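Local coordinates for complement C1r subcomponent (Homo sapiens, PDB 6F1D), which acts as a serine protease of the complement C1 complex, in which it pairs with C1s and cleaves it to its active form, at residues Y32-E37 against L42-L47; F50-H55 against D63-Y68. All blocks are in the same frame, centred on the assembly; numbering follows the deposited sequence.

Both contacts lie within the CUB sandwich and follow one another along the chain, neither nested nor crossed. From the N terminus, strand 29-35 of the five-stranded sheet comes first. Contact 1 (32-37 with 42-47) closes a tight connection to strand 40-46 of the four-stranded sheet, four residues separating its segments, two of them already in that strand. Beyond it, contact 2 (50-55 with 63-68) closes a long loop, with seven residues between its segments, and returns the chain to the five-stranded sheet through strand 64-69. Their centres stand about 17 Å apart, yet the interior joins them: Phe46 CE1 lies 3.8 Å from Leu65 CD2, and Phe46 CZ also packs on Ile67 CD1.

Contact 1: Y32-E37 against L42-L47; sequences YSIRVE and LHLKFL
Ile34, Leu42 and Leu44 meet inside the CUB beta-sandwich, with Val36 at its margin, where the chain passes from strand 29-35 of one sheet to strand 40-46 of the other. The closest CA atoms, those of Val36 and Leu42, are 8.1 Å apart, which fits facing sheets rather than paired strands. The interaction is apolar throughout. Ile34 CG2 sits at the fork of Leu42, 3.7 Å from CD1 and equally near CD2; with CG2 anti to the backbone N of Ile34, CG1 stands beside that N and carries CD1 to Leu44. Val36 CG2 meets the branch point, 4.0 Å from Leu42 CG. Because both methyls of this fork touch Ile34 and Val36, replacing Leu42 with an alanine is likely to open a gap beneath them. Tyr112 and Thr114 of strand 109-116 also touch Leu42, and Ile15 packs on Ile34.

Polar groups work on the other face of the strand. Arg35 NH1 donates to Ile34 O at 3.0 Å, reaching it from 61° above the carbonyl plane, while NH2 forms a salt bridge with Asp94. At the inner end of the contact, Ile34 CD1 and Leu44 CD2 touch at 4.0 Å, the two side chains passing alongside one another and pointing opposite ways.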
ATOM      1  N   TYR A  32       7.038  -0.691  -2.646  1.00 14.23           N
ATOM      2  CA  TYR A  32       7.101  -1.801  -1.710  1.00 16.29           C
ATOM      3  C   TYR A  32       6.800  -3.081  -2.474  1.00 22.93           C
ATOM      4  O   TYR A  32       5.766  -3.169  -3.129  1.00 28.99           O
ATOM      5  CB  TYR A  32       6.057  -1.640  -0.605  1.00 23.33           C
ATOM      6  CG  TYR A  32       6.086  -0.308   0.107  1.00 24.03           C
ATOM      7  CD1 TYR A  32       6.705  -0.185   1.338  1.00 25.92           C
ATOM      8  CD2 TYR A  32       5.451   0.820  -0.436  1.00 23.79           C
ATOM      9  CE1 TYR A  32       6.739   1.040   2.016  1.00 26.79           C
ATOM     10  CE2 TYR A  32       5.464   2.050   0.243  1.00 26.11           C
ATOM     11  CZ  TYR A  32       6.106   2.138   1.460  1.00 28.15           C
ATOM     12  OH  TYR A  32       6.141   3.339   2.130  1.00 45.50           O
ATOM     13  N   SER A  33       7.681  -4.060  -2.404  1.00 16.22           N
ATOM     14  CA  SER A  33       7.453  -5.318  -3.110  1.00 18.44           C
ATOM     15  C   SER A  33       7.305  -6.449  -2.110  1.00 20.64           C
ATOM     16  O   SER A  33       8.080  -6.535  -1.145  1.00 23.32           O
ATOM     17  CB  SER A  33       8.619  -5.637  -4.080  1.00 16.68           C
ATOM     18  OG  SER A  33       8.789  -4.583  -5.025  1.00 29.84           O
ATOM     19  N   ILE A  34       6.368  -7.352  -2.376  1.00 19.70           N
ATOM     20  CA  ILE A  34       6.231  -8.605  -1.635  1.00 17.57           C
ATOM     21  C   ILE A  34       6.487  -9.746  -2.601  1.00 18.50           C
ATOM     22  O   ILE A  34       5.878  -9.801  -3.679  1.00 18.87           O
ATOM     23  CB  ILE A  34       4.830  -8.758  -1.030  1.00 19.62           C
ATOM     24  CG1 ILE A  34       4.440  -7.475  -0.314  1.00 19.97           C
ATOM     25  CG2 ILE A  34       4.801 -10.005  -0.100  1.00 15.60           C
ATOM     26  CD1 ILE A  34       2.982  -7.551   0.231  1.00 19.61           C
ATOM     27  N   ARG A  35       7.390 -10.641  -2.238  1.00 19.99           N
ATOM     28  CA  ARG A  35       7.705 -11.770  -3.111  1.00 19.25           C
ATOM     29  C   ARG A  35       7.772 -13.006  -2.233  1.00 27.52           C
ATOM     30  O   ARG A  35       8.633 -13.079  -1.348  1.00 32.79           O
ATOM     31  CB  ARG A  35       9.035 -11.557  -3.849  1.00 19.73           C
ATOM     32  CG  ARG A  35       9.029 -10.350  -4.840  1.00 22.81           C
ATOM     33  CD  ARG A  35       8.216 -10.727  -6.064  1.00 27.15           C
ATOM     34  NE  ARG A  35       8.222  -9.713  -7.119  1.00 23.73           N
ATOM     35  CZ  ARG A  35       7.609  -8.536  -7.048  1.00 27.43           C
ATOM     36  NH1 ARG A  35       6.912  -8.197  -5.950  1.00 21.86           N
ATOM     37  NH2 ARG A  35       7.688  -7.702  -8.100  1.00 22.36           N
ATOM     38  N   VAL A  36       6.885 -13.973  -2.461  1.00 25.64           N
ATOM     39  CA  VAL A  36       6.897 -15.199  -1.661  1.00 30.63           C
ATOM     40  C   VAL A  36       6.961 -16.383  -2.616  1.00 32.78           C
ATOM     41  O   VAL A  36       6.975 -16.225  -3.841  1.00 29.99           O
ATOM     42  CB  VAL A  36       5.691 -15.289  -0.706  1.00 29.56           C
ATOM     43  CG1 VAL A  36       5.702 -14.099   0.274  1.00 27.40           C
ATOM     44  CG2 VAL A  36       4.393 -15.275  -1.473  1.00 23.63           C
ATOM     45  N   GLU A  37       7.056 -17.586  -2.058  1.00 39.69           N
ATOM     46  CA  GLU A  37       7.347 -18.706  -2.942  1.00 38.33           C
ATOM     47  C   GLU A  37       6.110 -19.091  -3.747  1.00 39.82           C
ATOM     48  O   GLU A  37       4.970 -18.883  -3.321  1.00 37.73           O
ATOM     49  CB  GLU A  37       7.894 -19.910  -2.169  1.00 52.85           C
ATOM     50  CG  GLU A  37       8.032 -21.220  -2.994  1.00 79.81           C
ATOM     51  CD  GLU A  37       8.933 -21.150  -4.265  1.00 95.85           C
ATOM     52  OE1 GLU A  37       9.484 -22.214  -4.635  1.00102.49           O
ATOM     53  OE2 GLU A  37       9.091 -20.080  -4.905  1.00 98.85           O
ATOM     54  N   LEU A  42      -0.962 -14.263  -1.710  1.00 23.54           N
ATOM     55  CA  LEU A  42      -0.876 -13.167  -0.754  1.00 21.23           C
ATOM     56  C   LEU A  42      -2.253 -12.590  -0.500  1.00 24.64           C
ATOM     57  O   LEU A  42      -3.039 -12.400  -1.442  1.00 24.57           O
ATOM     58  CB  LEU A  42       0.052 -12.066  -1.250  1.00 20.46           C
ATOM     59  CG  LEU A  42       1.487 -12.526  -1.162  1.00 26.84           C
ATOM     60  CD1 LEU A  42       2.288 -11.717  -2.164  1.00 23.23           C
ATOM     61  CD2 LEU A  42       1.948 -12.266   0.299  1.00 20.13           C
ATOM     62  N   HIS A  43      -2.560 -12.399   0.783  1.00 19.59           N
ATOM     63  CA  HIS A  43      -3.749 -11.702   1.257  1.00 26.79           C
ATOM     64  C   HIS A  43      -3.321 -10.420   1.963  1.00 23.36           C
ATOM     65  O   HIS A  43      -2.397 -10.438   2.796  1.00 25.10           O
ATOM     66  CB  HIS A  43      -4.537 -12.577   2.234  1.00 24.35           C
ATOM     67  CG  HIS A  43      -5.164 -13.778   1.607  1.00 28.48           C
ATOM     68  ND1 HIS A  43      -6.527 -13.947   1.531  1.00 36.35           N
ATOM     69  CD2 HIS A  43      -4.615 -14.893   1.077  1.00 34.48           C
ATOM     70  CE1 HIS A  43      -6.795 -15.113   0.964  1.00 41.73           C
ATOM     71  NE2 HIS A  43      -5.649 -15.703   0.672  1.00 40.72           N
ATOM     72  N   LEU A  44      -3.991  -9.312   1.651  1.00 18.60           N
ATOM     73  CA  LEU A  44      -3.655  -8.006   2.239  1.00 14.53           C
ATOM     74  C   LEU A  44      -4.836  -7.502   3.053  1.00 23.03           C
ATOM     75  O   LEU A  44      -6.002  -7.601   2.617  1.00 26.07           O
ATOM     76  CB  LEU A  44      -3.345  -6.965   1.151  1.00 21.84           C
ATOM     77  CG  LEU A  44      -2.374  -7.321   0.030  1.00 26.02           C
ATOM     78  CD1 LEU A  44      -2.254  -6.098  -0.868  1.00 22.05           C
ATOM     79  CD2 LEU A  44      -1.037  -7.658   0.630  1.00 26.92           C
ATOM     80  N   LYS A  45      -4.533  -6.974   4.233  1.00 18.55           N
ATOM     81  CA  LYS A  45      -5.543  -6.439   5.116  1.00 18.99           C
ATOM     82  C   LYS A  45      -5.085  -5.089   5.652  1.00 21.79           C
ATOM     83  O   LYS A  45      -4.119  -5.028   6.408  1.00 22.65           O
ATOM     84  CB  LYS A  45      -5.752  -7.389   6.286  1.00 18.56           C
ATOM     85  CG  LYS A  45      -6.621  -6.770   7.286  1.00 33.41           C
ATOM     86  CD  LYS A  45      -6.380  -7.339   8.660  1.00 40.34           C
ATOM     87  CE  LYS A  45      -7.609  -7.126   9.439  1.00 53.66           C
ATOM     88  NZ  LYS A  45      -8.786  -7.891   8.937  1.00 64.50           N
ATOM     89  N   PHE A  46      -5.814  -4.035   5.348  1.00 21.80           N
ATOM     90  CA  PHE A  46      -5.429  -2.743   5.884  1.00 20.32           C
ATOM     91  C   PHE A  46      -5.959  -2.552   7.284  1.00 27.60           C
ATOM     92  O   PHE A  46      -7.097  -2.915   7.580  1.00 20.04           O
ATOM     93  CB  PHE A  46      -5.948  -1.644   4.978  1.00 23.09           C
ATOM     94  CG  PHE A  46      -5.123  -1.493   3.731  1.00 21.26           C
ATOM     95  CD1 PHE A  46      -4.047  -0.628   3.722  1.00 19.23           C
ATOM     96  CD2 PHE A  46      -5.380  -2.259   2.613  1.00 26.47           C
ATOM     97  CE1 PHE A  46      -3.238  -0.498   2.568  1.00 21.01           C
ATOM     98  CE2 PHE A  46      -4.594  -2.139   1.462  1.00 33.14           C
ATOM     99  CZ  PHE A  46      -3.533  -1.248   1.440  1.00 25.18           C
ATOM    100  N   LEU A  47      -5.174  -1.874   8.105  1.00 21.63           N
ATOM    101  CA  LEU A  47      -5.549  -1.523   9.452  1.00 21.81           C
ATOM    102  C   LEU A  47      -6.158  -0.131   9.489  1.00 25.72           C
ATOM    103  O   LEU A  47      -6.122   0.610   8.512  1.00 23.66           O
ATOM    104  CB  LEU A  47      -4.335  -1.616  10.364  1.00 26.11           C
ATOM    105  CG  LEU A  47      -3.871  -3.070  10.611  1.00 28.83           C
ATOM    106  CD1 LEU A  47      -5.034  -4.042  10.696  1.00 39.48           C
ATOM    107  CD2 LEU A  47      -2.924  -3.570   9.588  1.00 34.09           C
TER

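Contact 2: F50-H55 against D63-Y68; sequences FDIEDH and DQLQIY. Unlike the reference sequence in segment 50-55: Glu53 (reference Asp). With CA (calcium ion), chain B.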
ATOM      1  N   PHE A  50      -6.662   4.722   8.315  1.00 25.62           N
ATOM      2  CA  PHE A  50      -6.269   4.803   6.915  1.00 25.88           C
ATOM      3  C   PHE A  50      -6.615   6.220   6.511  1.00 24.71           C
ATOM      4  O   PHE A  50      -7.753   6.653   6.714  1.00 22.45           O
ATOM      5  CB  PHE A  50      -7.034   3.785   6.065  1.00 21.10           C
ATOM      6  CG  PHE A  50      -6.678   3.805   4.591  1.00 18.49           C
ATOM      7  CD1 PHE A  50      -7.352   4.631   3.700  1.00 23.21           C
ATOM      8  CD2 PHE A  50      -5.712   2.972   4.116  1.00 20.36           C
ATOM      9  CE1 PHE A  50      -7.019   4.613   2.333  1.00 22.86           C
ATOM     10  CE2 PHE A  50      -5.388   2.936   2.790  1.00 21.82           C
ATOM     11  CZ  PHE A  50      -6.035   3.765   1.892  1.00 26.48           C
ATOM     12  N   ASP A  51      -5.635   6.969   6.003  1.00 20.05           N
ATOM     13  CA  ASP A  51      -5.886   8.383   5.712  1.00 18.73           C
ATOM     14  C   ASP A  51      -4.884   8.825   4.645  1.00 24.87           C
ATOM     15  O   ASP A  51      -3.717   9.082   4.958  1.00 17.30           O
ATOM     16  CB  ASP A  51      -5.796   9.220   6.992  1.00 24.63           C
ATOM     17  CG  ASP A  51      -5.887  10.711   6.728  1.00 36.88           C
ATOM     18  OD1 ASP A  51      -6.513  11.090   5.696  1.00 42.46           O
ATOM     19  OD2 ASP A  51      -5.348  11.500   7.556  1.00 40.55           O
ATOM     20  N   ILE A  52      -5.332   8.842   3.396  1.00 16.92           N
ATOM     21  CA  ILE A  52      -4.535   9.358   2.286  1.00 16.77           C
ATOM     22  C   ILE A  52      -5.308  10.550   1.748  1.00 29.43           C
ATOM     23  O   ILE A  52      -6.523  10.452   1.531  1.00 20.54           O
ATOM     24  CB  ILE A  52      -4.313   8.296   1.199  1.00 14.95           C
ATOM     25  CG1 ILE A  52      -3.549   7.087   1.775  1.00 16.53           C
ATOM     26  CG2 ILE A  52      -3.588   8.893  -0.062  1.00 15.68           C
ATOM     27  CD1 ILE A  52      -3.284   5.997   0.766  1.00 21.78           C
ATOM     28  N   GLU A  53      -4.613  11.663   1.539  1.00 17.54           N
ATOM     29  CA  GLU A  53      -5.288  12.907   1.186  1.00 20.94           C
ATOM     30  C   GLU A  53      -6.124  12.704  -0.086  1.00 20.84           C
ATOM     31  O   GLU A  53      -5.671  12.037  -1.036  1.00 20.16           O
ATOM     32  CB  GLU A  53      -4.221  14.007   1.002  1.00 20.02           C
ATOM     33  CG  GLU A  53      -4.769  15.408   0.606  1.00 21.02           C
ATOM     34  CD  GLU A  53      -3.654  16.380   0.236  1.00 27.31           C
ATOM     35  OE1 GLU A  53      -3.876  17.610   0.277  1.00 25.21           O
ATOM     36  OE2 GLU A  53      -2.553  15.926  -0.129  1.00 27.14           O
ATOM     37  N   ASP A  54      -7.355  13.216  -0.095  1.00 20.67           N
ATOM     38  CA  ASP A  54      -8.235  13.034  -1.258  1.00 22.44           C
ATOM     39  C   ASP A  54      -8.852  14.361  -1.696  1.00 23.23           C
ATOM     40  O   ASP A  54      -8.459  15.443  -1.254  1.00 26.25           O
ATOM     41  CB  ASP A  54      -9.347  11.999  -0.996  1.00 26.62           C
ATOM     42  CG  ASP A  54     -10.320  12.454   0.062  1.00 33.75           C
ATOM     43  OD1 ASP A  54     -10.072  13.515   0.694  1.00 37.00           O
ATOM     44  OD2 ASP A  54     -11.335  11.744   0.288  1.00 45.62           O
ATOM     45  N   HIS A  55      -9.895  14.278  -2.541  1.00 24.50           N
ATOM     46  CA  HIS A  55     -10.528  15.440  -3.184  1.00 26.59           C
ATOM     47  C   HIS A  55     -12.009  15.130  -3.351  1.00 28.48           C
ATOM     48  O   HIS A  55     -12.355  13.982  -3.654  1.00 33.03           O
ATOM     49  CB  HIS A  55      -9.885  15.691  -4.558  1.00 26.41           C
ATOM     50  CG  HIS A  55     -10.361  16.929  -5.245  1.00 28.65           C
ATOM     51  ND1 HIS A  55     -11.590  17.007  -5.855  1.00 34.00           N
ATOM     52  CD2 HIS A  55      -9.776  18.139  -5.416  1.00 31.35           C
ATOM     53  CE1 HIS A  55     -11.750  18.215  -6.365  1.00 38.33           C
ATOM     54  NE2 HIS A  55     -10.664  18.922  -6.112  1.00 34.33           N
ATOM     55  N   ASP A  63      -2.468  12.391  -3.751  1.00 16.94           N
ATOM     56  CA  ASP A  63      -1.605  11.303  -3.320  1.00 19.75           C
ATOM     57  C   ASP A  63      -2.310  10.027  -3.730  1.00 18.67           C
ATOM     58  O   ASP A  63      -3.538  10.017  -3.788  1.00 16.15           O
ATOM     59  CB  ASP A  63      -1.389  11.275  -1.773  1.00 15.34           C
ATOM     60  CG  ASP A  63      -0.914  12.598  -1.213  1.00 18.13           C
ATOM     61  OD1 ASP A  63      -0.337  13.415  -1.959  1.00 18.46           O
ATOM     62  OD2 ASP A  63      -1.136  12.842  -0.005  1.00 16.80           O
ATOM     63  N   GLN A  64      -1.549   8.955  -4.019  1.00 16.91           N
ATOM     64  CA  GLN A  64      -2.188   7.721  -4.482  1.00 19.66           C
ATOM     65  C   GLN A  64      -1.469   6.530  -3.900  1.00 13.35           C
ATOM     66  O   GLN A  64      -0.234   6.502  -3.913  1.00 19.12           O
ATOM     67  CB  GLN A  64      -2.150   7.562  -6.017  1.00 18.30           C
ATOM     68  CG  GLN A  64      -2.760   8.715  -6.799  1.00 20.55           C
ATOM     69  CD  GLN A  64      -1.810   9.924  -6.973  1.00 22.87           C
ATOM     70  OE1 GLN A  64      -0.600   9.767  -7.054  1.00 23.29           O
ATOM     71  NE2 GLN A  64      -2.392  11.126  -7.096  1.00 20.72           N
ATOM     72  N   LEU A  65      -2.226   5.508  -3.497  1.00 16.95           N
ATOM     73  CA  LEU A  65      -1.665   4.178  -3.225  1.00 15.61           C
ATOM     74  C   LEU A  65      -2.156   3.218  -4.318  1.00 17.45           C
ATOM     75  O   LEU A  65      -3.362   3.016  -4.474  1.00 19.08           O
ATOM     76  CB  LEU A  65      -2.086   3.678  -1.840  1.00 16.55           C
ATOM     77  CG  LEU A  65      -1.543   2.271  -1.521  1.00 18.15           C
ATOM     78  CD1 LEU A  65      -0.000   2.364  -1.559  1.00 16.50           C
ATOM     79  CD2 LEU A  65      -2.009   1.844  -0.106  1.00 22.31           C
ATOM     80  N   GLN A  66      -1.241   2.668  -5.109  1.00 16.94           N
ATOM     81  CA  GLN A  66      -1.602   1.791  -6.215  1.00 15.81           C
ATOM     82  C   GLN A  66      -1.095   0.397  -5.885  1.00 17.97           C
ATOM     83  O   GLN A  66       0.001   0.255  -5.344  1.00 19.07           O
ATOM     84  CB  GLN A  66      -0.975   2.263  -7.522  1.00 19.46           C
ATOM     85  CG  GLN A  66      -1.112   3.720  -7.770  1.00 30.39           C
ATOM     86  CD  GLN A  66      -0.599   4.080  -9.123  1.00 40.02           C
ATOM     87  OE1 GLN A  66       0.259   3.374  -9.689  1.00 33.25           O
ATOM     88  NE2 GLN A  66      -1.100   5.180  -9.665  1.00 36.09           N
ATOM     89  N   ILE A  67      -1.905  -0.617  -6.163  1.00 15.92           N
ATOM     90  CA  ILE A  67      -1.562  -1.994  -5.818  1.00 19.61           C
ATOM     91  C   ILE A  67      -1.568  -2.845  -7.082  1.00 19.98           C
ATOM     92  O   ILE A  67      -2.512  -2.777  -7.875  1.00 18.44           O
ATOM     93  CB  ILE A  67      -2.535  -2.555  -4.773  1.00 21.85           C
ATOM     94  CG1 ILE A  67      -2.533  -1.611  -3.553  1.00 21.94           C
ATOM     95  CG2 ILE A  67      -2.168  -4.017  -4.475  1.00 21.58           C
ATOM     96  CD1 ILE A  67      -3.210  -2.141  -2.283  1.00 25.66           C
ATOM     97  N   TYR A  68      -0.507  -3.643  -7.265  1.00 16.16           N
ATOM     98  CA  TYR A  68      -0.299  -4.477  -8.444  1.00 17.34           C
ATOM     99  C   TYR A  68      -0.122  -5.908  -7.977  1.00 19.92           C
ATOM    100  O   TYR A  68       0.561  -6.164  -6.978  1.00 20.39           O
ATOM    101  CB  TYR A  68       0.931  -4.077  -9.230  1.00 20.46           C
ATOM    102  CG  TYR A  68       0.782  -2.713  -9.835  1.00 18.04           C
ATOM    103  CD1 TYR A  68       1.041  -1.574  -9.067  1.00 26.63           C
ATOM    104  CD2 TYR A  68       0.342  -2.554 -11.117  1.00 23.11           C
ATOM    105  CE1 TYR A  68       0.884  -0.275  -9.631  1.00 25.08           C
ATOM    106  CE2 TYR A  68       0.190  -1.255 -11.705  1.00 29.88           C
ATOM    107  CZ  TYR A  68       0.459  -0.139 -10.923  1.00 29.03           C
ATOM    108  OH  TYR A  68       0.311   1.125 -11.423  1.00 36.91           O
TER
HETATM  109 CA    CA B 300      -0.350  15.178  -0.061  1.00 21.35          CA
HETATM  110  O   HOH W   1      -5.296  11.865  -3.790  1.00 20.56           O
HETATM  111  O   HOH W   2       1.889  14.707   0.333  1.00 19.31           O
HETATM  112  O   HOH W   3      -0.549  14.723   2.429  1.00 19.73           O
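The carboxylates of Glu53 and Asp63 converge on one calcium ion with their planes turned 60° apart. Asp63 chelates it with both oxygens, OD1 at 2.6 Å and OD2 at 2.5 Å from the ion. Glu53, an aspartate in the reference sequence, uses a single oxygen, OE2, at 2.3 Å from the calcium; in this deposited residue CG stands anti to the backbone N (chi1 179°) and the chain runs on extended, which carries the carboxylate out to the metal. The 3.4 Å between Glu53 OE2 and Asp63 OD2 is therefore the spacing of two ligands on a shared cation, whose charge probably offsets their repulsion. Within segment 63-68 itself, the ring of Tyr68 has Gln66 OE1 in plane at its edge: Tyr68 OH donates to it at 2.8 Å, from 42° above the amide carbonyl plane.

Behind the metal, Ile52 provides the apolar packing. Its CG2 lies against Asp63 CB at 3.7 Å, and its CD1 reaches Leu65 CB, also at 3.7 Å, the Ile52 and Leu65 side chains crossing at about a right angle. Phe97 of strand 92-98 packs on Ile52 as well.

Water 1 ties the two backbones together, donating one hydrogen to Glu53 O at 2.8 Å and the other to Asp63 O. Tyr24 OH serves as a second-shell link, hydrogen-bonded to Asp63 OD2 and to the Glu53 backbone N, which is consistent with a role in positioning both ligands.

Waters 2 and 3, Asp100 OD1 and Ser102 O raise the coordination to seven. Acidic side chains at two points of the loop that precedes strand 64-69, Glu53 within it and Asp63 at its last residue, joined by Asp100 from a later loop, make the calcium site characteristic of calcium-binding CUB domains.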